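PDB 3WUC: galectin from Xenopus laevis, which is a skin lectin of the galectin family that binds galactose-containing sugars and probably recognises lactose. Local coordinates for residues V22-R27 and F35-G40; N45-C50 and E119-L124. One frame throughout, in Å; residues are numbered along the deposited sequence.

In the fold
Both interactions are buried and apolar, and both lean on strand 36-39, but they lie at different depths of the beta-sandwich. Interaction 1, whose centre lies about 5 Å from the centre of the chain, joins the two sheets face to face through valines and a leucine. Interaction 2, whose centre lies about 9 Å from the centre of the chain, stays within one sheet: strands 45-53 and 120-127 flank strand 36-39 and meet across it, by an aromatic contact over one face and an aliphatic one over the other. At His49, interaction 2 also reaches the bound galactose. The two contacts touch directly, notably between Asp38 and His49.

Interaction 1 (V22-R27 and F35-G40); sequences VEVRGR and FAVDLG
Val22 and Leu39 meet tip to tip, the methyl Val22 CG1 lying 4.0 Å from Leu39 CD2. Val22 holds CG1 between its backbone N and carbonyl carbon (chi1 59°), and from there the methyl extends to the leucine. Two residues further along segment 22-27, and two back along 35-40, Val24 and Val37 pack broadly against each other, with Val24 CG2 4.3 Å from Val37 CG1. The CA atoms of this second pair are 8.4 Å apart, those of Val22 and Leu39 9.9 Å; the longer leucine makes up the difference. All four residues are buried, and the two segments are joined by van der Waals packing alone.

Polar interactions run to other partners. Segment 22-27 is held in its own sheet by backbone hydrogen bonds, among them Val22 with Phe94 and Val24 with Leu92. On the side of this sheet turned from the valines, this assembly places a subunit contact: Glu23 is salt-bridged to Arg25 of the second subunit, and Arg25 to Glu23 of that subunit. On strand 36-39, Asp38 lies on the face turned from Val37 and Leu39, where its OD1 is hydrogen-bonded to His49 ND1 and so links this strand to a histidine of the sugar site.

Hydrophobic residues of two antiparallel sheets thus face each other across the interior, as in the galectin beta-sandwich.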
loop_
_atom_site.group_PDB
_atom_site.type_symbol
_atom_site.label_atom_id
_atom_site.label_comp_id
_atom_site.label_asym_id
_atom_site.label_seq_id
_atom_site.Cartn_x
_atom_site.Cartn_y
_atom_site.Cartn_z
ATOM N N VAL B 22 8.534 4.099 -9.830
ATOM C CA VAL B 22 7.092 4.066 -9.879
ATOM C C VAL B 22 6.646 2.657 -9.912
ATOM O O VAL B 22 7.088 1.841 -10.732
ATOM C CB VAL B 22 6.456 4.983 -10.955
ATOM C CG1 VAL B 22 6.932 4.639 -12.363
ATOM C CG2 VAL B 22 4.964 4.999 -10.857
ATOM N N GLU B 23 5.650 2.355 -9.042
ATOM C CA GLU B 23 5.032 1.059 -8.926
ATOM C C GLU B 23 3.572 1.137 -9.429
ATOM O O GLU B 23 2.852 2.016 -9.003
ATOM C CB GLU B 23 4.998 0.630 -7.452
ATOM C CG GLU B 23 4.226 -0.662 -7.220
ATOM C CD GLU B 23 4.088 -1.015 -5.727
ATOM O OE1 GLU B 23 5.180 -1.006 -5.036
ATOM O OE2 GLU B 23 2.866 -1.143 -5.284
ATOM N N VAL B 24 3.188 0.283 -10.362
ATOM C CA VAL B 24 1.866 0.208 -10.994
ATOM C C VAL B 24 1.300 -1.173 -10.749
ATOM O O VAL B 24 1.895 -2.183 -11.153
ATOM C CB VAL B 24 1.977 0.467 -12.541
ATOM C CG1 VAL B 24 0.632 0.378 -13.218
ATOM C CG2 VAL B 24 2.684 1.769 -12.817
ATOM N N ARG B 25 0.188 -1.205 -10.053
ATOM C CA ARG B 25 -0.675 -2.353 -9.892
ATOM C C ARG B 25 -1.986 -2.176 -10.608
ATOM O O ARG B 25 -2.587 -1.105 -10.529
ATOM C CB ARG B 25 -0.940 -2.560 -8.393
ATOM C CG ARG B 25 0.281 -2.977 -7.676
ATOM C CD ARG B 25 0.012 -3.211 -6.161
ATOM N NE ARG B 25 -0.801 -4.402 -5.952
ATOM C CZ ARG B 25 -1.076 -4.944 -4.759
ATOM N NH1 ARG B 25 -0.561 -4.410 -3.670
ATOM N NH2 ARG B 25 -1.826 -6.026 -4.692
ATOM N N GLY B 26 -2.390 -3.212 -11.288
ATOM C CA GLY B 26 -3.652 -3.181 -11.994
ATOM C C GLY B 26 -4.128 -4.522 -12.402
ATOM O O GLY B 26 -3.403 -5.489 -12.269
ATOM N N ARG B 27 -5.347 -4.591 -12.945
ATOM C CA ARG B 27 -5.947 -5.854 -13.344
ATOM C C ARG B 27 -5.961 -5.909 -14.901
ATOM O O ARG B 27 -6.576 -5.053 -15.546
ATOM C CB ARG B 27 -7.365 -6.062 -12.804
ATOM C CG ARG B 27 -7.954 -7.384 -13.234
ATOM C CD ARG B 27 -9.312 -7.703 -12.556
ATOM N NE ARG B 27 -9.151 -7.842 -11.091
ATOM C CZ ARG B 27 -8.796 -8.946 -10.411
ATOM N NH1 ARG B 27 -8.597 -10.145 -10.992
ATOM N NH2 ARG B 27 -8.660 -8.857 -9.089
ATOM N N PHE B 35 -1.361 -5.883 -23.264
ATOM C CA PHE B 35 -1.565 -4.692 -22.417
ATOM C C PHE B 35 -0.308 -3.900 -22.347
ATOM O O PHE B 35 0.796 -4.350 -22.671
ATOM C CB PHE B 35 -2.103 -5.075 -21.027
ATOM C CG PHE B 35 -1.083 -5.637 -20.051
ATOM C CD1 PHE B 35 -0.761 -6.956 -20.083
ATOM C CD2 PHE B 35 -0.487 -4.806 -19.148
ATOM C CE1 PHE B 35 0.159 -7.486 -19.140
ATOM C CE2 PHE B 35 0.467 -5.270 -18.256
ATOM C CZ PHE B 35 0.782 -6.591 -18.268
ATOM N N ALA B 36 -0.351 -2.646 -21.926
ATOM C CA ALA B 36 0.827 -1.843 -21.865
ATOM C C ALA B 36 0.805 -0.867 -20.732
ATOM O O ALA B 36 -0.303 -0.349 -20.374
ATOM C CB ALA B 36 1.016 -1.023 -23.157
ATOM N N VAL B 37 2.000 -0.579 -20.238
ATOM C CA VAL B 37 2.253 0.570 -19.347
ATOM C C VAL B 37 3.341 1.386 -20.019
ATOM O O VAL B 37 4.379 0.898 -20.452
ATOM C CB VAL B 37 2.735 0.152 -17.926
ATOM C CG1 VAL B 37 2.945 1.419 -17.095
ATOM C CG2 VAL B 37 1.720 -0.720 -17.257
ATOM N N ASP B 38 3.039 2.671 -20.247
ATOM C CA ASP B 38 3.875 3.593 -20.972
ATOM C C ASP B 38 4.330 4.721 -20.083
ATOM O O ASP B 38 3.576 5.274 -19.250
ATOM C CB ASP B 38 3.095 4.291 -22.082
ATOM C CG ASP B 38 2.602 3.369 -23.161
ATOM O OD1 ASP B 38 3.261 2.321 -23.443
ATOM O OD2 ASP B 38 1.561 3.689 -23.767
ATOM N N LEU B 39 5.561 5.072 -20.215
ATOM C CA LEU B 39 6.232 6.157 -19.501
ATOM C C LEU B 39 6.905 7.117 -20.425
ATOM O O LEU B 39 7.613 6.691 -21.369
ATOM C CB LEU B 39 7.252 5.600 -18.457
ATOM C CG LEU B 39 6.687 4.731 -17.328
ATOM C CD1 LEU B 39 6.385 3.282 -17.718
ATOM C CD2 LEU B 39 7.773 4.788 -16.285
ATOM N N GLY B 40 6.746 8.431 -20.220
ATOM C CA GLY B 40 7.452 9.381 -21.062
ATOM C C GLY B 40 7.070 10.776 -20.735
ATOM O O GLY B 40 6.831 11.119 -19.578
#

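Interaction 2 (N45-C50 and E119-L124); sequences NLICHC and EVINYL. With GAL (beta-D-galactopyranose), chain D.
The methyl Leu46 CD2 comes in at a slant to Tyr123, 3.8 Å from Tyr123 CE2 and 3.9 Å from Tyr123 CD2, approaching the ring at its CD2-CE2 bond. The tyrosine swings out with CG anti to its backbone N (chi1 176°), which carries the ring out to the leucine. A second close pair joins Ile47 and Ile121 at about a right angle: Ile47 CG2 is 3.8 Å from Ile121 CD1 and 4.1 Å from Ile121 CG1. Further apolar cover comes from Phe116 and Ile118 on Ile47 and from Leu39 and Phe96 on Ile121.

These strands belong to the concave sheet of the galectin fold, with strand 36-39 between them. Each carries a classic beta bulge against that strand, Ile47 and Cys48 opposite Leu39, and Asn122 and Tyr123 opposite Gly40. With the chain also turning a corner at Ile47, Leu46 and Ile47 make their contacts on different faces of the sheet.

The loose side of the contact is at Glu119 and Asn122, which do not touch segment 45-50. Glu119 is exposed and pairs with Lys18, while Asn122 OD1 accepts a hydrogen bond from Asn15 N. The galactose site is separate from this margin and well ordered by its bonds. His49 NE2 and galactose O4 share a hydrogen bond of 2.8 Å, somewhat bent at 148°, the oxygen lying at the ring edge near its plane. With ND1 already held, both ring nitrogens are engaged, which should fix the rotation of the imidazole; Asn66, Arg53 and Glu76 are among the other residues that bond the galactose.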
loop_
_atom_site.group_PDB
_atom_site.type_symbol
_atom_site.label_atom_id
_atom_site.label_comp_id
_atom_site.label_asym_id
_atom_site.label_seq_id
_atom_site.Cartn_x
_atom_site.Cartn_y
_atom_site.Cartn_z
ATOM N N ASN B 45 5.914 10.749 -27.073
ATOM C CA ASN B 45 7.310 10.704 -26.686
ATOM C C ASN B 45 7.386 9.852 -25.426
ATOM O O ASN B 45 7.310 10.369 -24.301
ATOM C CB ASN B 45 7.898 12.068 -26.434
ATOM C CG ASN B 45 7.958 12.865 -27.713
ATOM O OD1 ASN B 45 8.867 12.719 -28.514
ATOM N ND2 ASN B 45 6.877 13.569 -27.961
ATOM N N LEU B 46 7.690 8.595 -25.692
ATOM C CA LEU B 46 7.753 7.498 -24.667
ATOM C C LEU B 46 9.193 7.059 -24.480
ATOM O O LEU B 46 9.849 6.590 -25.400
ATOM C CB LEU B 46 6.860 6.391 -25.021
ATOM C CG LEU B 46 5.340 6.633 -25.284
ATOM C CD1 LEU B 46 4.527 5.466 -25.725
ATOM C CD2 LEU B 46 4.801 7.295 -23.993
ATOM N N ILE B 47 9.711 7.142 -23.256
ATOM C CA ILE B 47 11.024 6.577 -22.932
ATOM C C ILE B 47 10.891 5.083 -22.682
ATOM O O ILE B 47 11.906 4.396 -22.903
ATOM C CB ILE B 47 11.721 7.294 -21.727
ATOM C CG1 ILE B 47 13.192 7.091 -21.686
ATOM C CG2 ILE B 47 11.020 7.002 -20.395
ATOM C CD1 ILE B 47 13.922 7.826 -22.800
ATOM N N CYS B 48 9.716 4.614 -22.257
ATOM C CA CYS B 48 9.520 3.190 -22.109
ATOM C C CYS B 48 8.079 2.817 -22.333
ATOM O O CYS B 48 7.209 3.210 -21.567
ATOM C CB CYS B 48 10.008 2.760 -20.722
ATOM S SG CYS B 48 9.931 0.930 -20.518
ATOM N N HIS B 49 7.816 2.084 -23.405
ATOM C CA HIS B 49 6.547 1.419 -23.672
ATOM C C HIS B 49 6.738 -0.043 -23.348
ATOM O O HIS B 49 7.582 -0.654 -23.960
ATOM C CB HIS B 49 6.226 1.581 -25.164
ATOM C CG HIS B 49 5.147 0.696 -25.733
ATOM N ND1 HIS B 49 3.798 0.836 -25.488
ATOM C CD2 HIS B 49 5.211 -0.290 -26.671
ATOM C CE1 HIS B 49 3.100 -0.007 -26.209
ATOM N NE2 HIS B 49 3.937 -0.694 -26.950
ATOM N N CYS B 50 6.073 -0.553 -22.304
ATOM C CA CYS B 50 6.241 -1.943 -21.812
ATOM C C CYS B 50 4.958 -2.643 -22.162
ATOM O O CYS B 50 3.915 -2.383 -21.609
ATOM C CB CYS B 50 6.453 -1.894 -20.308
ATOM S SG CYS B 50 6.593 -3.529 -19.590
ATOM N N GLU B 119 15.048 13.887 -18.197
ATOM C CA GLU B 119 15.353 14.048 -16.779
ATOM C C GLU B 119 14.111 13.860 -15.905
ATOM O O GLU B 119 14.255 13.638 -14.759
ATOM C CB GLU B 119 16.014 15.383 -16.458
ATOM C CG GLU B 119 17.529 15.347 -16.866
ATOM C CD GLU B 119 18.341 14.163 -16.192
ATOM O OE1 GLU B 119 18.374 14.016 -14.914
ATOM O OE2 GLU B 119 18.980 13.360 -16.921
ATOM N N VAL B 120 12.935 13.978 -16.484
ATOM C CA VAL B 120 11.658 13.845 -15.726
ATOM C C VAL B 120 10.673 13.100 -16.560
ATOM O O VAL B 120 10.411 13.451 -17.713
ATOM C CB VAL B 120 11.089 15.219 -15.308
ATOM C CG1 VAL B 120 9.812 15.066 -14.503
ATOM C CG2 VAL B 120 12.096 16.015 -14.525
ATOM N N ILE B 121 10.092 12.050 -15.990
ATOM C CA ILE B 121 8.921 11.381 -16.552
ATOM C C ILE B 121 7.674 11.938 -15.994
ATOM O O ILE B 121 7.422 11.932 -14.780
ATOM C CB ILE B 121 8.956 9.818 -16.279
ATOM C CG1 ILE B 121 10.206 9.290 -17.059
ATOM C CG2 ILE B 121 7.633 9.124 -16.647
ATOM C CD1 ILE B 121 10.467 7.889 -16.696
ATOM N N ASN B 122 6.928 12.577 -16.834
ATOM C CA ASN B 122 5.702 13.165 -16.407
ATOM C C ASN B 122 4.414 12.480 -16.834
ATOM O O ASN B 122 3.293 12.760 -16.357
ATOM C CB ASN B 122 5.636 14.612 -16.903
ATOM C CG ASN B 122 6.353 15.591 -16.033
ATOM O OD1 ASN B 122 6.223 15.583 -14.769
ATOM N ND2 ASN B 122 7.170 16.408 -16.649
ATOM N N TYR B 123 4.490 11.595 -17.855
ATOM C CA TYR B 123 3.409 10.908 -18.392
ATOM C C TYR B 123 3.520 9.414 -18.178
ATOM O O TYR B 123 4.581 8.833 -18.388
ATOM C CB TYR B 123 3.356 11.143 -19.943
ATOM C CG TYR B 123 2.311 10.407 -20.737
ATOM C CD1 TYR B 123 0.994 10.850 -20.902
ATOM C CD2 TYR B 123 2.616 9.234 -21.415
ATOM C CE1 TYR B 123 0.066 10.204 -21.660
ATOM C CE2 TYR B 123 1.687 8.549 -22.158
ATOM C CZ TYR B 123 0.411 9.017 -22.328
ATOM O OH TYR B 123 -0.502 8.300 -23.069
ATOM N N LEU B 124 2.403 8.873 -17.663
ATOM C CA LEU B 124 2.248 7.422 -17.463
ATOM C C LEU B 124 0.883 6.968 -17.897
ATOM O O LEU B 124 -0.154 7.561 -17.509
ATOM C CB LEU B 124 2.517 7.081 -15.988
ATOM C CG LEU B 124 2.624 5.583 -15.608
ATOM C CD1 LEU B 124 3.509 5.461 -14.391
ATOM C CD2 LEU B 124 1.220 5.019 -15.415
HETATM C C1 GAL D . 3.253 -1.803 -32.858
HETATM C C2 GAL D . 1.950 -1.686 -32.114
HETATM C C3 GAL D . 2.005 -0.552 -31.116
HETATM C C4 GAL D . 3.244 -0.711 -30.242
HETATM C C5 GAL D . 4.481 -0.854 -31.158
HETATM C C6 GAL D . 5.726 -1.052 -30.319
HETATM O O2 GAL D . 0.943 -1.357 -33.104
HETATM O O3 GAL D . 0.795 -0.420 -30.423
HETATM O O4 GAL D . 3.074 -1.825 -29.328
HETATM O O5 GAL D . 4.308 -2.008 -31.964
HETATM O O6 GAL D . 6.883 -1.273 -31.108
#